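Local coordinates for phosphoglycerate dehydrogenase (Lactobacillus plantarum, PDB 3EVT), which probably catalyses the NAD-dependent oxidation of 3-phospho-D-glycerate to 3-phosphonooxypyruvate, as a D-isomer-specific 2-hydroxyacid dehydrogenase with a Rossmann-type nucleotide-binding domain, at residues 161-169 / 176-185; 135-144 / 188-199. All blocks are in the same frame, centred on the assembly; numbering follows the deposited sequence.

Interaction 1: residues 161-169 / 176-185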
# COMPACT_ATOMS: atom_id res chain seq x y z
N MET A 161 5.94 3.69 -5.93
CA MET A 161 6.95 2.91 -6.68
C MET A 161 6.92 3.24 -8.19
O MET A 161 5.90 3.62 -8.74
CB MET A 161 6.80 1.40 -6.46
CG MET A 161 6.84 0.89 -4.96
SD MET A 161 7.02 -0.93 -4.90
CE MET A 161 8.80 -0.98 -4.89
N HIS A 162 8.08 3.17 -8.83
CA HIS A 162 8.11 3.18 -10.30
C HIS A 162 8.00 1.72 -10.87
O HIS A 162 8.81 0.83 -10.60
CB HIS A 162 9.35 3.89 -10.84
CG HIS A 162 9.34 4.02 -12.33
ND1 HIS A 162 8.53 4.93 -12.99
CD2 HIS A 162 10.03 3.37 -13.29
CE1 HIS A 162 8.73 4.83 -14.29
NE2 HIS A 162 9.62 3.87 -14.50
N VAL A 163 6.98 1.51 -11.68
CA VAL A 163 6.62 0.14 -12.08
C VAL A 163 6.79 -0.14 -13.59
O VAL A 163 6.16 0.48 -14.45
CB VAL A 163 5.20 -0.23 -11.62
CG1 VAL A 163 5.05 -1.72 -11.68
CG2 VAL A 163 4.95 0.28 -10.20
N ILE A 164 7.63 -1.12 -13.85
CA ILE A 164 7.89 -1.61 -15.19
C ILE A 164 7.49 -3.06 -15.29
O ILE A 164 7.81 -3.86 -14.40
CB ILE A 164 9.41 -1.56 -15.46
CG1 ILE A 164 9.94 -0.16 -15.16
CG2 ILE A 164 9.71 -2.04 -16.91
CD1 ILE A 164 11.33 0.05 -15.68
N GLY A 165 6.81 -3.38 -16.39
CA GLY A 165 6.30 -4.74 -16.64
C GLY A 165 6.87 -5.44 -17.88
O GLY A 165 7.21 -4.80 -18.86
N VAL A 166 7.00 -6.75 -17.85
CA VAL A 166 7.58 -7.44 -18.98
C VAL A 166 6.49 -8.30 -19.60
O VAL A 166 5.90 -9.11 -18.85
CB VAL A 166 8.79 -8.34 -18.57
CG1 VAL A 166 9.48 -8.96 -19.82
CG2 VAL A 166 9.78 -7.58 -17.70
N ASN A 167 6.23 -8.14 -20.91
CA ASN A 167 5.27 -9.01 -21.65
C ASN A 167 5.85 -9.42 -23.04
O ASN A 167 7.01 -9.14 -23.36
CB ASN A 167 3.86 -8.38 -21.74
CG ASN A 167 3.88 -7.00 -22.39
OD1 ASN A 167 4.70 -6.74 -23.26
ND2 ASN A 167 2.97 -6.11 -21.97
N THR A 168 5.08 -10.11 -23.88
CA THR A 168 5.70 -10.69 -25.08
C THR A 168 6.24 -9.63 -25.99
O THR A 168 7.39 -9.70 -26.38
CB THR A 168 4.76 -11.60 -25.89
OG1 THR A 168 3.50 -10.96 -26.04
CG2 THR A 168 4.57 -12.93 -25.19
N THR A 169 5.42 -8.64 -26.29
CA THR A 169 5.77 -7.68 -27.32
C THR A 169 5.98 -6.26 -26.80
O THR A 169 6.09 -5.33 -27.58
CB THR A 169 4.70 -7.71 -28.46
OG1 THR A 169 3.44 -7.21 -27.98
CG2 THR A 169 4.52 -9.15 -28.91
N PHE A 176 0.97 0.11 -15.26
CA PHE A 176 2.41 0.07 -15.40
C PHE A 176 2.90 1.38 -15.96
O PHE A 176 2.36 1.84 -16.91
CB PHE A 176 2.80 -1.05 -16.36
CG PHE A 176 2.70 -2.41 -15.77
CD1 PHE A 176 3.76 -2.96 -15.11
CD2 PHE A 176 1.55 -3.15 -15.90
CE1 PHE A 176 3.67 -4.22 -14.58
CE2 PHE A 176 1.46 -4.40 -15.38
CZ PHE A 176 2.49 -4.96 -14.74
N HIS A 177 3.94 1.99 -15.40
CA HIS A 177 4.48 3.19 -16.03
C HIS A 177 5.17 2.91 -17.38
O HIS A 177 5.23 3.80 -18.22
CB HIS A 177 5.52 3.84 -15.16
CG HIS A 177 5.05 4.12 -13.77
ND1 HIS A 177 4.42 5.29 -13.43
CD2 HIS A 177 5.13 3.39 -12.64
CE1 HIS A 177 4.12 5.27 -12.14
NE2 HIS A 177 4.56 4.13 -11.64
N GLU A 178 5.79 1.75 -17.52
CA GLU A 178 6.41 1.38 -18.77
C GLU A 178 6.30 -0.10 -18.87
O GLU A 178 6.31 -0.75 -17.84
CB GLU A 178 7.93 1.67 -18.78
CG GLU A 178 8.38 2.98 -18.19
CD GLU A 178 9.92 3.08 -18.12
OE1 GLU A 178 10.60 2.53 -19.02
OE2 GLU A 178 10.45 3.68 -17.15
N THR A 179 6.27 -0.64 -20.09
CA THR A 179 6.35 -2.08 -20.30
C THR A 179 7.48 -2.39 -21.30
O THR A 179 7.80 -1.56 -22.13
CB THR A 179 5.06 -2.63 -20.87
OG1 THR A 179 4.74 -1.89 -22.02
CG2 THR A 179 3.93 -2.43 -19.90
N VAL A 180 8.06 -3.59 -21.21
CA VAL A 180 9.07 -4.02 -22.16
C VAL A 180 8.80 -5.44 -22.62
O VAL A 180 8.14 -6.21 -21.94
CB VAL A 180 10.48 -3.97 -21.55
CG1 VAL A 180 10.84 -2.54 -21.13
CG2 VAL A 180 10.61 -4.96 -20.41
N ALA A 181 9.34 -5.78 -23.79
CA ALA A 181 9.28 -7.14 -24.32
C ALA A 181 10.33 -8.00 -23.62
O ALA A 181 11.33 -7.49 -23.17
CB ALA A 181 9.54 -7.12 -25.84
N PHE A 182 10.12 -9.30 -23.54
CA PHE A 182 11.13 -10.21 -22.95
C PHE A 182 12.57 -10.00 -23.43
O PHE A 182 13.53 -10.22 -22.67
CB PHE A 182 10.75 -11.67 -23.17
CG PHE A 182 9.53 -12.11 -22.39
CD1 PHE A 182 9.63 -12.44 -21.05
CD2 PHE A 182 8.29 -12.19 -23.01
CE1 PHE A 182 8.53 -12.84 -20.34
CE2 PHE A 182 7.17 -12.60 -22.30
CZ PHE A 182 7.29 -12.92 -20.96
N THR A 183 12.71 -9.60 -24.68
CA THR A 183 14.02 -9.54 -25.34
C THR A 183 14.66 -8.23 -24.98
O THR A 183 15.84 -8.01 -25.26
CB THR A 183 13.89 -9.73 -26.89
OG1 THR A 183 12.91 -8.83 -27.43
CG2 THR A 183 13.42 -11.16 -27.21
N ALA A 184 13.88 -7.37 -24.32
CA ALA A 184 14.30 -5.97 -24.09
C ALA A 184 14.47 -5.57 -22.61
O ALA A 184 14.16 -4.43 -22.24
CB ALA A 184 13.30 -5.00 -24.83
N THR A 185 14.97 -6.48 -21.78
CA THR A 185 14.92 -6.30 -20.30
C THR A 185 16.20 -5.91 -19.59
O THR A 185 16.18 -5.66 -18.37
CB THR A 185 14.43 -7.59 -19.53
OG1 THR A 185 15.25 -8.72 -19.86
CG2 THR A 185 12.98 -7.92 -19.85
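His-162 and His-177 lie ring against ring where strands 162-167 and 178-181 begin to pair, at the margin of the parallel Rossmann-type sheet of the NAD-binding domain. Their centroids are 4.7 Å apart and the planes differ by 20°, an offset stack in which His-162 ND1 sits over one face of His-177, displaced toward its rim. CG of His-162 is anti to the backbone N (chi1 -174°), and this swings the ring toward 176-185, where its other nitrogen, NE2, donates to Glu-178 OE2 at 2.8 Å. OE2 lies near the imidazole plane and is met on its anti side, though the carboxylate itself is turned steeply against the ring. The stacked His-177 is held in turn by NE2, which reaches Met-161 O at 3.2 Å on a lone pair, although the acceptor is tilted out of the ring plane.

Beyond the histidines the strands run parallel. Gly-165 N donates to Glu-178 O, Val-180 N to Gly-165 O and Asn-167 N to Val-180 O, whereas the flanking bonds at Val-163 O are weak. The Phe-176 ring leans against the bare backbone of Gly-165, its CD1 3.3 Å from Gly-165 N; Phe-176 also meets CG1 of Val-163 and touches Thr-145. Ile-164 and Val-166 share their face with Val-180 and with Glu-178, whose chain runs alongside Ile-164; around Val-166 the contacts are apolar. Val-166 CG2 meets Val-180 CG2 at 3.9 Å, crossing it at a slant, while its CG1 branch, anti to the backbone N, points to Thr-185 and the Phe-182 ring. That last approach is an off-centre CH-pi contact: CG1 of Val-166 stands 4.2 Å from the Phe-182 centroid, 29° off the ring normal.

Interaction 2: residues 135-144 / 188-199; sequences LTGQQLLIYG and ALATANFIVNAL
The Phe-194 ring has Gln-139 O at its edge, near the ring plane, while Leu-135 CD2 approaches its CZ obliquely at 3.9 Å and Gln-138 OE1 comes near CE2, also at a slant, its NE2 being hydrogen-bonded to Thr-134 O. Met-106 and Val-110 of helix 93-110 pack on the same phenylalanine. The Tyr-143 ring likewise takes a carbonyl, Val-196 O, at its edge; the Ile-195 side chain lies alongside, pointing the same way, its CG2 near CE2, and Leu-189 CD2 meets OH of Tyr-143 at 3.6 Å. Phe-209 adds an edge-to-face ring partner to Tyr-143.

Between these rings, strands 139-143 and 194-197 run parallel, 18° apart, as central strands of the Rossmann-type sheet. Leu-141 N donates to Phe-194 O and Val-196 N to Leu-141 O, both at 2.8 Å and 171°. Leu-141, with CG anti to its own N (chi1 176°), extends its methyls to Ala-188 and Leu-189, seating helix 186-191 on this face. On the other, Leu-140 CD1 touches Val-196 CG2 at 3.6 Å, next to helix 147-158.

At the strand start, Asn-193 OD1 accepts Gln-139 N at 2.9 Å, in the carbonyl plane on a lone pair. Gln-139 O is shared by Phe-194 N and Asn-193 N, and a water bound by Ala-188 O and Thr-191 OG1 also takes a weak bond from Gln-139 NE2. Thus the asparagine amide continues the pairing where backbone partners change. Near-straight backbone bonds and apolar side chains on both faces hold strand 139-143 in register up to Gly-144, first glycine of a GxGxxG pattern consistent with dinucleotide binding.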
# COMPACT_ATOMS: atom_id res chain seq x y z
N LEU A 135 9.48 1.75 0.14
CA LEU A 135 9.04 1.47 -1.22
C LEU A 135 8.94 2.75 -2.08
O LEU A 135 9.29 2.75 -3.27
CB LEU A 135 7.70 0.72 -1.23
CG LEU A 135 7.73 -0.65 -0.51
CD1 LEU A 135 6.43 -1.37 -0.69
CD2 LEU A 135 8.84 -1.47 -1.00
N THR A 136 8.46 3.82 -1.47
CA THR A 136 8.29 5.06 -2.22
C THR A 136 9.64 5.41 -2.87
O THR A 136 10.69 5.34 -2.24
CB THR A 136 7.74 6.21 -1.39
OG1 THR A 136 7.45 7.33 -2.25
CG2 THR A 136 8.71 6.61 -0.28
N GLY A 137 9.61 5.67 -4.17
CA GLY A 137 10.84 6.07 -4.82
C GLY A 137 11.64 4.92 -5.44
O GLY A 137 12.59 5.20 -6.13
N GLN A 138 11.27 3.66 -5.19
CA GLN A 138 12.05 2.52 -5.73
C GLN A 138 11.42 1.92 -7.01
O GLN A 138 10.27 2.28 -7.40
CB GLN A 138 12.33 1.46 -4.63
CG GLN A 138 13.00 2.00 -3.36
CD GLN A 138 13.80 0.93 -2.54
OE1 GLN A 138 14.62 0.20 -3.12
NE2 GLN A 138 13.55 0.83 -1.20
N GLN A 139 12.20 1.08 -7.70
CA GLN A 139 11.76 0.48 -8.96
C GLN A 139 11.34 -0.95 -8.76
O GLN A 139 12.07 -1.77 -8.22
CB GLN A 139 12.86 0.44 -10.02
CG GLN A 139 13.65 1.67 -10.15
CD GLN A 139 13.04 2.61 -11.14
OE1 GLN A 139 13.24 3.83 -11.07
NE2 GLN A 139 12.26 2.04 -12.07
N LEU A 140 10.14 -1.24 -9.23
CA LEU A 140 9.59 -2.57 -9.25
C LEU A 140 9.53 -3.05 -10.72
O LEU A 140 8.86 -2.45 -11.54
CB LEU A 140 8.19 -2.51 -8.64
CG LEU A 140 7.35 -3.79 -8.68
CD1 LEU A 140 8.12 -4.89 -7.98
CD2 LEU A 140 5.95 -3.61 -8.06
N LEU A 141 10.19 -4.15 -11.00
CA LEU A 141 10.09 -4.83 -12.28
C LEU A 141 9.21 -6.09 -12.17
O LEU A 141 9.54 -7.05 -11.44
CB LEU A 141 11.52 -5.18 -12.77
CG LEU A 141 11.56 -5.98 -14.10
CD1 LEU A 141 10.88 -5.22 -15.27
CD2 LEU A 141 13.01 -6.32 -14.41
N ILE A 142 8.08 -6.12 -12.87
CA ILE A 142 7.18 -7.31 -12.85
C ILE A 142 7.11 -8.00 -14.23
O ILE A 142 6.83 -7.36 -15.22
CB ILE A 142 5.71 -6.93 -12.46
CG1 ILE A 142 5.67 -5.99 -11.23
CG2 ILE A 142 4.79 -8.21 -12.29
CD1 ILE A 142 4.25 -5.27 -11.02
N TYR A 143 7.38 -9.30 -14.23
CA TYR A 143 7.22 -10.17 -15.38
C TYR A 143 5.82 -10.75 -15.37
O TYR A 143 5.47 -11.55 -14.47
CB TYR A 143 8.25 -11.33 -15.32
CG TYR A 143 9.70 -10.94 -15.63
CD1 TYR A 143 10.31 -11.35 -16.83
CD2 TYR A 143 10.48 -10.22 -14.71
CE1 TYR A 143 11.62 -11.03 -17.12
CE2 TYR A 143 11.79 -9.88 -14.98
CZ TYR A 143 12.36 -10.30 -16.21
OH TYR A 143 13.66 -9.97 -16.53
N GLY A 144 5.03 -10.36 -16.37
CA GLY A 144 3.63 -10.74 -16.39
C GLY A 144 2.77 -9.51 -16.19
O GLY A 144 2.68 -8.98 -15.06
N ALA A 188 16.05 -2.50 -17.49
CA ALA A 188 15.14 -2.61 -16.37
C ALA A 188 15.75 -3.46 -15.28
O ALA A 188 15.67 -3.10 -14.10
CB ALA A 188 13.86 -3.20 -16.84
N LEU A 189 16.39 -4.56 -15.68
CA LEU A 189 17.17 -5.39 -14.75
C LEU A 189 18.32 -4.68 -14.06
O LEU A 189 18.67 -5.05 -12.93
CB LEU A 189 17.76 -6.62 -15.46
CG LEU A 189 16.73 -7.65 -15.86
CD1 LEU A 189 17.28 -8.50 -16.99
CD2 LEU A 189 16.29 -8.48 -14.62
N ALA A 190 18.98 -3.74 -14.75
CA ALA A 190 20.07 -2.95 -14.14
C ALA A 190 19.58 -1.94 -13.08
O ALA A 190 20.23 -1.75 -12.05
CB ALA A 190 20.95 -2.24 -15.22
N THR A 191 18.44 -1.31 -13.31
CA THR A 191 17.92 -0.35 -12.31
C THR A 191 16.87 -0.90 -11.29
O THR A 191 16.49 -0.18 -10.35
CB THR A 191 17.32 0.85 -13.02
OG1 THR A 191 16.27 0.38 -13.87
CG2 THR A 191 18.40 1.54 -13.93
N ALA A 192 16.38 -2.14 -11.46
CA ALA A 192 15.41 -2.74 -10.50
C ALA A 192 15.82 -2.81 -9.02
O ALA A 192 16.87 -3.35 -8.68
CB ALA A 192 14.94 -4.13 -10.97
N ASN A 193 14.98 -2.29 -8.13
CA ASN A 193 15.17 -2.65 -6.75
C ASN A 193 14.44 -3.98 -6.37
O ASN A 193 14.91 -4.73 -5.51
CB ASN A 193 14.82 -1.49 -5.81
CG ASN A 193 15.52 -0.20 -6.24
OD1 ASN A 193 14.95 0.67 -6.93
ND2 ASN A 193 16.78 -0.10 -5.90
N PHE A 194 13.34 -4.30 -7.07
CA PHE A 194 12.57 -5.54 -6.78
C PHE A 194 12.14 -6.14 -8.11
O PHE A 194 11.69 -5.43 -9.04
CB PHE A 194 11.30 -5.23 -5.95
CG PHE A 194 11.57 -4.47 -4.67
CD1 PHE A 194 11.72 -5.15 -3.45
CD2 PHE A 194 11.70 -3.10 -4.68
CE1 PHE A 194 11.98 -4.49 -2.30
CE2 PHE A 194 11.96 -2.42 -3.52
CZ PHE A 194 12.12 -3.11 -2.33
N ILE A 195 12.33 -7.45 -8.20
CA ILE A 195 11.92 -8.21 -9.36
C ILE A 195 10.87 -9.24 -8.94
O ILE A 195 11.11 -10.05 -8.08
CB ILE A 195 13.10 -8.93 -10.01
CG1 ILE A 195 14.16 -7.91 -10.47
CG2 ILE A 195 12.59 -9.87 -11.11
CD1 ILE A 195 15.54 -8.49 -10.88
N VAL A 196 9.72 -9.17 -9.57
CA VAL A 196 8.63 -10.05 -9.26
C VAL A 196 8.33 -10.94 -10.46
O VAL A 196 8.07 -10.46 -11.56
CB VAL A 196 7.37 -9.23 -8.77
CG1 VAL A 196 6.14 -10.17 -8.56
CG2 VAL A 196 7.74 -8.44 -7.41
N ASN A 197 8.39 -12.25 -10.25
CA ASN A 197 7.88 -13.17 -11.25
C ASN A 197 6.42 -13.50 -11.01
O ASN A 197 6.10 -14.05 -10.00
CB ASN A 197 8.63 -14.49 -11.25
CG ASN A 197 8.06 -15.43 -12.30
OD1 ASN A 197 7.79 -14.97 -13.41
ND2 ASN A 197 7.75 -16.68 -11.95
N ALA A 198 5.55 -13.17 -11.97
CA ALA A 198 4.16 -13.59 -11.92
C ALA A 198 3.78 -14.29 -13.24
O ALA A 198 2.63 -14.26 -13.67
CB ALA A 198 3.24 -12.35 -11.68
N LEU A 199 4.74 -14.90 -13.94
CA LEU A 199 4.43 -15.55 -15.23
C LEU A 199 3.84 -16.94 -15.09
O LEU A 199 4.04 -17.64 -14.07
CB LEU A 199 5.70 -15.71 -16.03
CG LEU A 199 6.36 -14.43 -16.46
CD1 LEU A 199 7.83 -14.72 -16.85
CD2 LEU A 199 5.58 -13.80 -17.59
O HOH W 1 13.79 -0.76 -12.82

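From the N terminus, segment 135-144 comes first and forms strand 139-143; helix 147-158 then leads to strand 162-167, and a short loop returns the chain to strand 178-181. Interaction 1 closes that small loop, with only six residues between its segments. Helix 186-191 and strand 194-197 follow, and interaction 2 closes the larger loop of 43 intervening residues, within which interaction 1 is nested. The two share one sheet: strand 162-167 lies beside 139-143, and probable hydrogen bonds, Val-166 N to Ile-142 O and Ile-142 N to Ile-164 O, each 2.7 Å, join them. Together they set the order 178-181, 162-167, 139-143, 194-197, from sheet edge to centre.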